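Local coordinates for polyphosphate kinase (Porphyromonas gingivalis, PDB 2O8R), which probably catalyses the reversible transfer of the terminal phosphate of ATP to a growing long-chain polyphosphate, at residues A[435-440]-A[624-629]. The protein carries 3 engineered substitutions. Numbering follows the deposited sequence.
Sequences GLKVHA and YNRIET. With SO4 (sulfate ion), chain F.
His-439, the predicted phosphohistidine of this PPK1 enzyme, and Glu-628 meet in what is probably the active site, in a pairing consistent with a carboxylate orienting an imidazole. His-439 ND1 donates to Glu-628 OE1 at 2.8 Å, on the syn side but tilted from the carboxylate plane; ring and carboxylate planes are 57° apart. CG of His-439, anti to the backbone N (chi1 -171°), lies close to Arg-626 NH1. The guanidinium stacks on one ring face, planes 29° apart, with NH1 over the middle. His-439 NE2 bonds weakly to sulfate O3 at 3.2 Å. The sulfate, probably from the crystallisation liquor, is also hydrogen-bonded to His-597 NE2 and Arg-599 NH2, consistent with a phosphate-binding pocket. Arg-626 NE forms a salt bridge with Glu-628 OE2 (2.8 Å) that includes a weak hydrogen bond, and Ser-615 OG is hydrogen-bonded to Glu-628 OE1, so both carboxylate oxygens are engaged. Lys-437 NZ lies 3.7 Å from Arg-626 NH2, like charges close together. A single beta bridge joins Val-438 and Ile-627; Ile-627 N donates to Lys-437 O, while Ile-627 O accepts from His-439 N and Ala-440 N. Leu-436 CD1 lies beside Ile-627 CD1 at 3.8 Å. Loops leading into strands 442-447 and 629-632 thus join the two C-terminal PLD-like regions, with Val-438 and Ile-627 packed against helix 484-497.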
# COMPACT_ATOMS: atom_id res chain seq x y z
N GLY A 435 6.85 1.52 -28.98
CA GLY A 435 6.28 1.30 -30.31
C GLY A 435 4.96 0.56 -30.28
O GLY A 435 3.91 1.11 -30.63
N LEU A 436 5.01 -0.70 -29.86
CA LEU A 436 3.81 -1.46 -29.58
C LEU A 436 3.77 -1.79 -28.09
O LEU A 436 4.66 -2.46 -27.57
CB LEU A 436 3.72 -2.72 -30.45
CG LEU A 436 4.89 -3.71 -30.60
CD1 LEU A 436 4.76 -4.89 -29.64
CD2 LEU A 436 4.97 -4.21 -32.04
N LYS A 437 2.77 -1.27 -27.38
CA LYS A 437 2.53 -1.70 -26.02
C LYS A 437 1.44 -2.76 -26.06
O LYS A 437 0.45 -2.61 -26.78
CB LYS A 437 2.21 -0.52 -25.09
CG LYS A 437 1.06 0.39 -25.52
CD LYS A 437 1.19 1.78 -24.87
CE LYS A 437 -0.17 2.48 -24.69
NZ LYS A 437 -0.79 2.95 -25.96
N VAL A 438 1.65 -3.86 -25.34
CA VAL A 438 0.75 -5.01 -25.45
C VAL A 438 -0.47 -4.83 -24.55
O VAL A 438 -0.41 -4.98 -23.33
CB VAL A 438 1.47 -6.35 -25.14
CG1 VAL A 438 0.50 -7.53 -25.18
CG2 VAL A 438 2.60 -6.57 -26.12
N HIS A 439 -1.59 -4.50 -25.18
CA HIS A 439 -2.82 -4.29 -24.44
C HIS A 439 -3.61 -5.60 -24.34
O HIS A 439 -4.52 -5.70 -23.53
CB HIS A 439 -3.63 -3.18 -25.10
CG HIS A 439 -4.82 -2.75 -24.30
ND1 HIS A 439 -6.10 -3.15 -24.60
CD2 HIS A 439 -4.91 -1.96 -23.21
CE1 HIS A 439 -6.94 -2.62 -23.73
NE2 HIS A 439 -6.24 -1.89 -22.87
N ALA A 440 -3.23 -6.59 -25.15
CA ALA A 440 -3.86 -7.91 -25.16
C ALA A 440 -4.02 -8.52 -23.76
O ALA A 440 -3.15 -8.39 -22.90
CB ALA A 440 -3.06 -8.85 -26.04
N TYR A 624 -3.98 0.66 -34.26
CA TYR A 624 -2.71 0.91 -34.96
C TYR A 624 -1.44 0.90 -34.09
O TYR A 624 -0.42 0.36 -34.50
CB TYR A 624 -2.79 2.21 -35.76
CG TYR A 624 -3.92 2.23 -36.77
CD1 TYR A 624 -3.89 1.43 -37.90
CD2 TYR A 624 -5.03 3.06 -36.59
CE1 TYR A 624 -4.92 1.44 -38.83
CE2 TYR A 624 -6.07 3.09 -37.51
CZ TYR A 624 -6.01 2.28 -38.63
OH TYR A 624 -7.03 2.31 -39.55
N ASN A 625 -1.51 1.49 -32.90
CA ASN A 625 -0.34 1.59 -32.02
C ASN A 625 -0.09 0.37 -31.13
O ASN A 625 1.06 -0.06 -30.96
CB ASN A 625 -0.43 2.84 -31.14
CG ASN A 625 -0.49 4.11 -31.95
OD1 ASN A 625 -1.01 4.13 -33.06
ND2 ASN A 625 0.05 5.18 -31.39
N ARG A 626 -1.15 -0.16 -30.54
CA ARG A 626 -1.05 -1.26 -29.59
C ARG A 626 -1.07 -2.65 -30.25
O ARG A 626 -1.55 -2.81 -31.37
CB ARG A 626 -2.21 -1.18 -28.58
CG ARG A 626 -2.01 -0.14 -27.50
CD ARG A 626 -3.03 0.97 -27.58
NE ARG A 626 -4.31 0.54 -27.02
CZ ARG A 626 -4.65 0.64 -25.74
NH1 ARG A 626 -5.84 0.22 -25.33
NH2 ARG A 626 -3.81 1.17 -24.86
N ILE A 627 -0.57 -3.65 -29.54
CA ILE A 627 -0.95 -5.01 -29.89
C ILE A 627 -2.16 -5.45 -29.05
O ILE A 627 -2.13 -5.48 -27.82
CB ILE A 627 0.25 -5.99 -29.88
CG1 ILE A 627 0.92 -5.96 -31.26
CG2 ILE A 627 -0.21 -7.42 -29.55
CD1 ILE A 627 2.07 -6.92 -31.43
N GLU A 628 -3.24 -5.75 -29.77
CA GLU A 628 -4.53 -6.11 -29.17
C GLU A 628 -4.94 -7.50 -29.63
O GLU A 628 -4.34 -8.05 -30.55
CB GLU A 628 -5.61 -5.13 -29.63
CG GLU A 628 -5.28 -3.67 -29.43
CD GLU A 628 -5.68 -3.14 -28.06
OE1 GLU A 628 -6.27 -3.89 -27.26
OE2 GLU A 628 -5.40 -1.95 -27.79
N THR A 629 -5.98 -8.04 -29.01
CA THR A 629 -6.57 -9.28 -29.50
C THR A 629 -8.07 -9.21 -29.68
O THR A 629 -8.77 -8.47 -28.99
CB THR A 629 -6.27 -10.48 -28.58
OG1 THR A 629 -6.65 -10.16 -27.23
CG2 THR A 629 -4.81 -10.85 -28.66
S SO4 F . -8.32 -1.11 -20.29
O1 SO4 F . -9.26 -1.00 -19.17
O2 SO4 F . -8.17 0.20 -20.93
O3 SO4 F . -7.02 -1.57 -19.79
O4 SO4 F . -8.79 -2.14 -21.22